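PDB 2CC3: protein VIRB8 from Agrobacterium tumefaciens, which is thought to act at the bacterial surface as part of a type IV secretion system, helping direct T-DNA transfer to plant cells. Local coordinates for residues E23-D28 against S60-L65; I76-N79 against V85-I88. One frame throughout, in Å; residues are numbered along the deposited sequence.

Contact 1 of 2, residues E23-D28 against S60-L65; sequences ESYDAD and SPQVIL
Tyr25, in the loop between helix 6-23 and helix 30-39, lays its ring against the short helix 61-64, chiefly through a CH-pi contact from Pro61. Pro61 CB sits over the CG end of one ring face, 3.9 Å from the centroid of the Tyr25 ring and 26° off the ring normal, and comes within 3.6 Å of Tyr25 CG. With CG turned opposite the backbone N (chi1 176°), the tyrosine reaches out of its loop and across the first turn of the helix. Its outer end meets the next residue: Tyr25 OH is 3.4 Å from Gln62 CA, and the Gln62 side chain crosses the tyrosine at about a right angle, Gln62 CG lying 4.0 Å from Tyr25 CE1. On the CE2 side Leu65 CB approaches obliquely, 4.1 Å from Tyr25 CE2. The ring's opposite face lies against the backbone of its own loop, where Ala27 N stands above the rim. No hydrogen bond joins the two segments; the hydroxyl has a weak one to Gly66 O, just past the helix. Ser60 fixes the helix start as its N-cap, OG accepting from Gln62 N at 3.1 Å. Ser60 OG and Gln62 NE2 both also bond to Phe53 O, tying this turn to the end of helix 43-53. Backbone hydrogen bonds between Tyr25 and Leu71 hold the loop to strand 69-82. The contact is thus an apolar packing of an aromatic residue on a proline-led, serine-capped helical turn, within the helical side of the VirB8 periplasmic domain, whose family belongs to the NTF2 clan.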
ATOM      1  N   GLU A  23       9.023  -7.801  -2.341  1.00  4.67           N
ATOM      2  CA  GLU A  23       9.441  -8.534  -3.526  1.00  6.63           C
ATOM      3  C   GLU A  23       9.230  -7.740  -4.829  1.00 10.09           C
ATOM      4  O   GLU A  23       9.768  -8.108  -5.880  1.00  6.92           O
ATOM      5  CB  GLU A  23       8.737  -9.916  -3.581  1.00  7.42           C
ATOM      6  CG  GLU A  23       8.940 -10.812  -2.331  1.00  2.00           C
ATOM      7  CD  GLU A  23      10.418 -11.127  -2.028  1.00  3.79           C
ATOM      8  OE1 GLU A  23      11.245 -11.029  -2.968  1.00  5.27           O
ATOM      9  OE2 GLU A  23      10.746 -11.474  -0.862  1.00  2.00           O
ATOM     10  N   SER A  24       8.416  -6.682  -4.741  1.00 10.43           N
ATOM     11  CA  SER A  24       8.219  -5.706  -5.811  1.00  9.73           C
ATOM     12  C   SER A  24       9.413  -4.778  -5.892  1.00  7.71           C
ATOM     13  O   SER A  24      10.173  -4.673  -4.927  1.00  8.82           O
ATOM     14  CB  SER A  24       6.988  -4.853  -5.514  1.00  7.41           C
ATOM     15  OG  SER A  24       5.885  -5.332  -6.224  1.00 12.77           O
ATOM     16  N   TYR A  25       9.578  -4.096  -7.025  1.00  7.15           N
ATOM     17  CA  TYR A  25      10.568  -3.007  -7.127  1.00 11.24           C
ATOM     18  C   TYR A  25      10.162  -1.924  -8.113  1.00 13.34           C
ATOM     19  O   TYR A  25       9.829  -2.192  -9.268  1.00 16.45           O
ATOM     20  CB  TYR A  25      11.984  -3.479  -7.518  1.00 14.29           C
ATOM     21  CG  TYR A  25      12.942  -2.297  -7.695  1.00 14.53           C
ATOM     22  CD1 TYR A  25      13.443  -1.626  -6.577  1.00 16.77           C
ATOM     23  CD2 TYR A  25      13.302  -1.823  -8.957  1.00 13.08           C
ATOM     24  CE1 TYR A  25      14.284  -0.541  -6.698  1.00 16.31           C
ATOM     25  CE2 TYR A  25      14.156  -0.732  -9.087  1.00 15.23           C
ATOM     26  CZ  TYR A  25      14.636  -0.097  -7.941  1.00 15.12           C
ATOM     27  OH  TYR A  25      15.496   0.977  -7.991  1.00 17.55           O
ATOM     28  N   ASP A  26      10.245  -0.686  -7.658  1.00 15.81           N
ATOM     29  CA  ASP A  26       9.999   0.464  -8.520  1.00 18.80           C
ATOM     30  C   ASP A  26      10.834   1.586  -7.926  1.00 16.83           C
ATOM     31  O   ASP A  26      10.671   1.913  -6.754  1.00 17.63           O
ATOM     32  CB  ASP A  26       8.498   0.797  -8.486  1.00 16.20           C
ATOM     33  CG  ASP A  26       8.106   1.887  -9.464  1.00 19.95           C
ATOM     34  OD1 ASP A  26       8.001   1.608 -10.667  1.00 21.85           O
ATOM     35  OD2 ASP A  26       7.870   3.035  -9.028  1.00 25.79           O
ATOM     36  N   ALA A  27      11.744   2.164  -8.700  1.00 17.17           N
ATOM     37  CA  ALA A  27      12.597   3.240  -8.153  1.00 17.74           C
ATOM     38  C   ALA A  27      11.799   4.356  -7.433  1.00 17.41           C
ATOM     39  O   ALA A  27      12.259   4.915  -6.432  1.00 15.87           O
ATOM     40  CB  ALA A  27      13.485   3.821  -9.255  1.00 22.68           C
ATOM     41  N   ASP A  28      10.599   4.658  -7.935  1.00 14.70           N
ATOM     42  CA  ASP A  28       9.733   5.661  -7.300  1.00 18.38           C
ATOM     43  C   ASP A  28       9.207   5.243  -5.932  1.00 17.84           C
ATOM     44  O   ASP A  28       9.007   6.091  -5.077  1.00 21.74           O
ATOM     45  CB  ASP A  28       8.551   6.032  -8.202  1.00 16.87           C
ATOM     46  CG  ASP A  28       8.996   6.685  -9.498  1.00 22.06           C
ATOM     47  OD1 ASP A  28      10.169   7.131  -9.572  1.00 22.98           O
ATOM     48  OD2 ASP A  28       8.179   6.748 -10.449  1.00 21.48           O
ATOM     49  N   SER A  60      21.284  -6.066  -5.801  1.00 19.72           N
ATOM     50  CA  SER A  60      20.096  -5.324  -5.405  1.00 16.97           C
ATOM     51  C   SER A  60      19.283  -4.935  -6.637  1.00 16.92           C
ATOM     52  O   SER A  60      19.858  -4.604  -7.687  1.00 17.46           O
ATOM     53  CB  SER A  60      20.464  -4.049  -4.632  1.00 17.06           C
ATOM     54  OG  SER A  60      19.311  -3.224  -4.454  1.00 13.54           O
ATOM     55  N   PRO A  61      17.942  -4.967  -6.520  1.00 18.12           N
ATOM     56  CA  PRO A  61      17.089  -4.470  -7.624  1.00 19.10           C
ATOM     57  C   PRO A  61      17.425  -3.021  -8.006  1.00 19.02           C
ATOM     58  O   PRO A  61      17.320  -2.647  -9.174  1.00 19.53           O
ATOM     59  CB  PRO A  61      15.662  -4.562  -7.046  1.00 20.84           C
ATOM     60  CG  PRO A  61      15.856  -4.679  -5.533  1.00 19.50           C
ATOM     61  CD  PRO A  61      17.135  -5.450  -5.379  1.00 17.31           C
ATOM     62  N   GLN A  62      17.836  -2.229  -7.019  1.00 18.50           N
ATOM     63  CA  GLN A  62      18.215  -0.841  -7.240  1.00 19.45           C
ATOM     64  C   GLN A  62      19.355  -0.727  -8.220  1.00 20.16           C
ATOM     65  O   GLN A  62      19.323   0.095  -9.123  1.00 21.54           O
ATOM     66  CB  GLN A  62      18.684  -0.228  -5.936  1.00 17.79           C
ATOM     67  CG  GLN A  62      17.778  -0.427  -4.803  1.00  8.36           C
ATOM     68  CD  GLN A  62      18.031   0.611  -3.764  1.00 13.28           C
ATOM     69  OE1 GLN A  62      17.363   1.643  -3.745  1.00 12.53           O
ATOM     70  NE2 GLN A  62      19.031   0.380  -2.915  1.00 11.29           N
ATOM     71  N   VAL A  63      20.365  -1.562  -8.005  1.00 21.47           N
ATOM     72  CA  VAL A  63      21.574  -1.645  -8.823  1.00 21.23           C
ATOM     73  C   VAL A  63      21.286  -2.252 -10.211  1.00 21.03           C
ATOM     74  O   VAL A  63      21.601  -1.645 -11.225  1.00 21.30           O
ATOM     75  CB  VAL A  63      22.695  -2.423  -8.043  1.00 20.07           C
ATOM     76  CG1 VAL A  63      24.011  -2.447  -8.824  1.00 18.39           C
ATOM     77  CG2 VAL A  63      22.910  -1.783  -6.667  1.00 18.42           C
ATOM     78  N   ILE A  64      20.648  -3.426 -10.231  1.00 21.87           N
ATOM     79  CA  ILE A  64      20.314  -4.172 -11.467  1.00 21.80           C
ATOM     80  C   ILE A  64      19.308  -3.455 -12.366  1.00 22.27           C
ATOM     81  O   ILE A  64      19.489  -3.376 -13.595  1.00 19.04           O
ATOM     82  CB  ILE A  64      19.783  -5.625 -11.138  1.00 22.95           C
ATOM     83  CG1 ILE A  64      20.929  -6.555 -10.743  1.00 22.54           C
ATOM     84  CG2 ILE A  64      19.011  -6.244 -12.306  1.00 21.77           C
ATOM     85  CD1 ILE A  64      22.220  -6.276 -11.482  1.00 24.37           C
ATOM     86  N   LEU A  65      18.243  -2.943 -11.750  1.00 22.90           N
ATOM     87  CA  LEU A  65      17.141  -2.382 -12.507  1.00 21.82           C
ATOM     88  C   LEU A  65      17.106  -0.860 -12.484  1.00 23.11           C
ATOM     89  O   LEU A  65      16.835  -0.243 -13.513  1.00 25.80           O
ATOM     90  CB  LEU A  65      15.804  -2.987 -12.058  1.00 19.69           C
ATOM     91  CG  LEU A  65      15.696  -4.515 -12.159  1.00 17.66           C
ATOM     92  CD1 LEU A  65      14.491  -5.044 -11.427  1.00  8.18           C
ATOM     93  CD2 LEU A  65      15.719  -4.985 -13.628  1.00 19.13           C
TER

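Contact 2 of 2, residues I76-N79 against V85-I88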
ATOM      1  N   ILE A  76      -0.957 -15.503  -5.593  1.00  6.98           N
ATOM      2  CA  ILE A  76      -1.609 -16.731  -6.067  1.00  3.41           C
ATOM      3  C   ILE A  76      -2.358 -17.440  -4.946  1.00  6.97           C
ATOM      4  O   ILE A  76      -3.556 -17.676  -5.081  1.00  8.23           O
ATOM      5  CB  ILE A  76      -0.654 -17.673  -6.778  1.00  4.38           C
ATOM      6  CG1 ILE A  76      -0.167 -17.046  -8.081  1.00  5.10           C
ATOM      7  CG2 ILE A  76      -1.313 -19.074  -6.950  1.00  6.45           C
ATOM      8  CD1 ILE A  76       1.067 -17.716  -8.640  1.00  2.00           C
ATOM      9  N   ALA A  77      -1.691 -17.752  -3.831  1.00  7.72           N
ATOM     10  CA  ALA A  77      -2.410 -18.398  -2.687  1.00  8.26           C
ATOM     11  C   ALA A  77      -1.795 -18.050  -1.328  1.00  8.03           C
ATOM     12  O   ALA A  77      -0.613 -17.772  -1.250  1.00  6.16           O
ATOM     13  CB  ALA A  77      -2.468 -19.945  -2.898  1.00  5.90           C
ATOM     14  N   SER A  78      -2.596 -18.048  -0.259  1.00 12.33           N
ATOM     15  CA  SER A  78      -2.050 -17.982   1.106  1.00 11.97           C
ATOM     16  C   SER A  78      -2.505 -19.190   1.890  1.00 16.43           C
ATOM     17  O   SER A  78      -3.699 -19.472   1.940  1.00 16.21           O
ATOM     18  CB  SER A  78      -2.472 -16.710   1.847  1.00  5.42           C
ATOM     19  OG  SER A  78      -1.910 -15.602   1.222  1.00  2.16           O
ATOM     20  N   ASN A  79      -1.554 -19.891   2.511  1.00 17.17           N
ATOM     21  CA  ASN A  79      -1.868 -21.128   3.226  1.00 18.68           C
ATOM     22  C   ASN A  79      -1.249 -21.055   4.615  1.00 18.41           C
ATOM     23  O   ASN A  79      -0.046 -20.805   4.745  1.00 15.94           O
ATOM     24  CB  ASN A  79      -1.376 -22.371   2.435  1.00 19.03           C
ATOM     25  CG  ASN A  79      -1.670 -22.276   0.913  1.00 22.74           C
ATOM     26  OD1 ASN A  79      -2.830 -22.302   0.478  1.00 17.45           O
ATOM     27  ND2 ASN A  79      -0.605 -22.151   0.103  1.00 25.95           N
ATOM     28  N   VAL A  85       2.784 -19.090  11.069  1.00  8.35           N
ATOM     29  CA  VAL A  85       3.500 -19.435   9.817  1.00  6.69           C
ATOM     30  C   VAL A  85       2.492 -19.478   8.642  1.00  7.80           C
ATOM     31  O   VAL A  85       1.428 -20.093   8.725  1.00  6.95           O
ATOM     32  CB  VAL A  85       4.340 -20.784   9.920  1.00  9.20           C
ATOM     33  CG1 VAL A  85       5.318 -20.949   8.741  1.00  9.82           C
ATOM     34  CG2 VAL A  85       5.179 -20.799  11.199  1.00 11.52           C
ATOM     35  N   GLN A  86       2.805 -18.753   7.580  1.00  4.74           N
ATOM     36  CA  GLN A  86       1.972 -18.741   6.425  1.00  7.13           C
ATOM     37  C   GLN A  86       2.915 -18.914   5.238  1.00  9.39           C
ATOM     38  O   GLN A  86       4.051 -18.391   5.262  1.00  5.43           O
ATOM     39  CB  GLN A  86       1.157 -17.436   6.331  1.00  9.03           C
ATOM     40  CG  GLN A  86      -0.140 -17.585   5.514  1.00  7.45           C
ATOM     41  CD  GLN A  86      -1.056 -16.332   5.535  1.00  6.50           C
ATOM     42  OE1 GLN A  86      -0.775 -15.328   4.859  1.00  4.50           O
ATOM     43  NE2 GLN A  86      -2.176 -16.419   6.276  1.00  2.00           N
ATOM     44  N   GLN A  87       2.476 -19.695   4.246  1.00  3.03           N
ATOM     45  CA  GLN A  87       3.169 -19.722   2.979  1.00 10.44           C
ATOM     46  C   GLN A  87       2.333 -18.988   1.957  1.00 10.80           C
ATOM     47  O   GLN A  87       1.107 -19.135   1.916  1.00 12.18           O
ATOM     48  CB  GLN A  87       3.477 -21.161   2.526  1.00 11.18           C
ATOM     49  CG  GLN A  87       4.621 -21.767   3.298  1.00 14.17           C
ATOM     50  CD  GLN A  87       5.032 -23.135   2.812  1.00 17.65           C
ATOM     51  OE1 GLN A  87       4.329 -24.126   3.020  1.00 19.94           O
ATOM     52  NE2 GLN A  87       6.190 -23.205   2.187  1.00 18.04           N
ATOM     53  N   ILE A  88       3.014 -18.195   1.135  1.00 11.42           N
ATOM     54  CA  ILE A  88       2.375 -17.361   0.120  1.00  9.26           C
ATOM     55  C   ILE A  88       2.985 -17.596  -1.240  1.00  7.50           C
ATOM     56  O   ILE A  88       4.164 -17.271  -1.456  1.00  7.74           O
ATOM     57  CB  ILE A  88       2.506 -15.856   0.470  1.00 11.48           C
ATOM     58  CG1 ILE A  88       1.826 -15.563   1.802  1.00  9.43           C
ATOM     59  CG2 ILE A  88       1.922 -14.998  -0.652  1.00 12.62           C
ATOM     60  CD1 ILE A  88       2.011 -14.169   2.279  1.00 10.58           C
TER
HETATM   61  O   HOH W   1      -1.737 -13.669   2.737  1.00  7.64           O
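Asn79 and Gln87 face each other as a hydrogen-bonded antiparallel pair: Asn79 N donates to Gln87 O at 2.8 Å, and Gln87 N returns a bond of 2.8 Å to Asn79 O, both close to straight. Next to them Ser78 and Ile88 form a non-hydrogen-bonded pair with CA atoms 4.6 Å apart, where Ile88 CA directs a CA-H...O contact at Ala77 O, 3.3 Å away. On the side of the sheet carrying Ser78 and Ile88, Ser78 OG rests 3.8 Å from Ile88 CG1. Gln86 holds CG opposite its backbone N (chi1 -155°), which carries its extended chain over Asn79 O, CG 3.3 Å from that oxygen, toward Ser78 on the neighbouring strand. A water bridges the two side chains, accepting from Ser78 OG at a short, doubtful distance and donating to Gln86 OE1 at 2.9 Å. Further out, His75 NE2 also bonds Ser78 OG, while Asn12 and Asp80 hold Gln86 NE2 and so fix the amide's orientation. Ile76 and Ala77 both face Arg89 in a classic beta bulge. Leu15 of helix 6-23 touches both Gln86 and Ile88, Trp16 and Val19 also pack on Ile88, and strand 102-114 flanks 85-88 along its other edge, bonding to Gln86 and Ile88 through the backbone.

Overall arrangement
Contact 1 closes before contact 2 opens along the chain, and the two lie on opposite sides of the chain's centre, their centres 24 Å apart and their nearest atoms about 8 Å. Strand 69-82 relates them: it follows helix 61-64, passes beside the loop of contact 1 and ends in the hairpin of contact 2. Helix 6-23 is the second shared element, lying against the hairpin before ending at the start of segment 23-28. Contact 1 joins a loop between helices to a short helix beside the sheet, whereas contact 2 pairs two strands within it. This four-stranded antiparallel sheet with helices packed on it is consistent with the NTF2 clan.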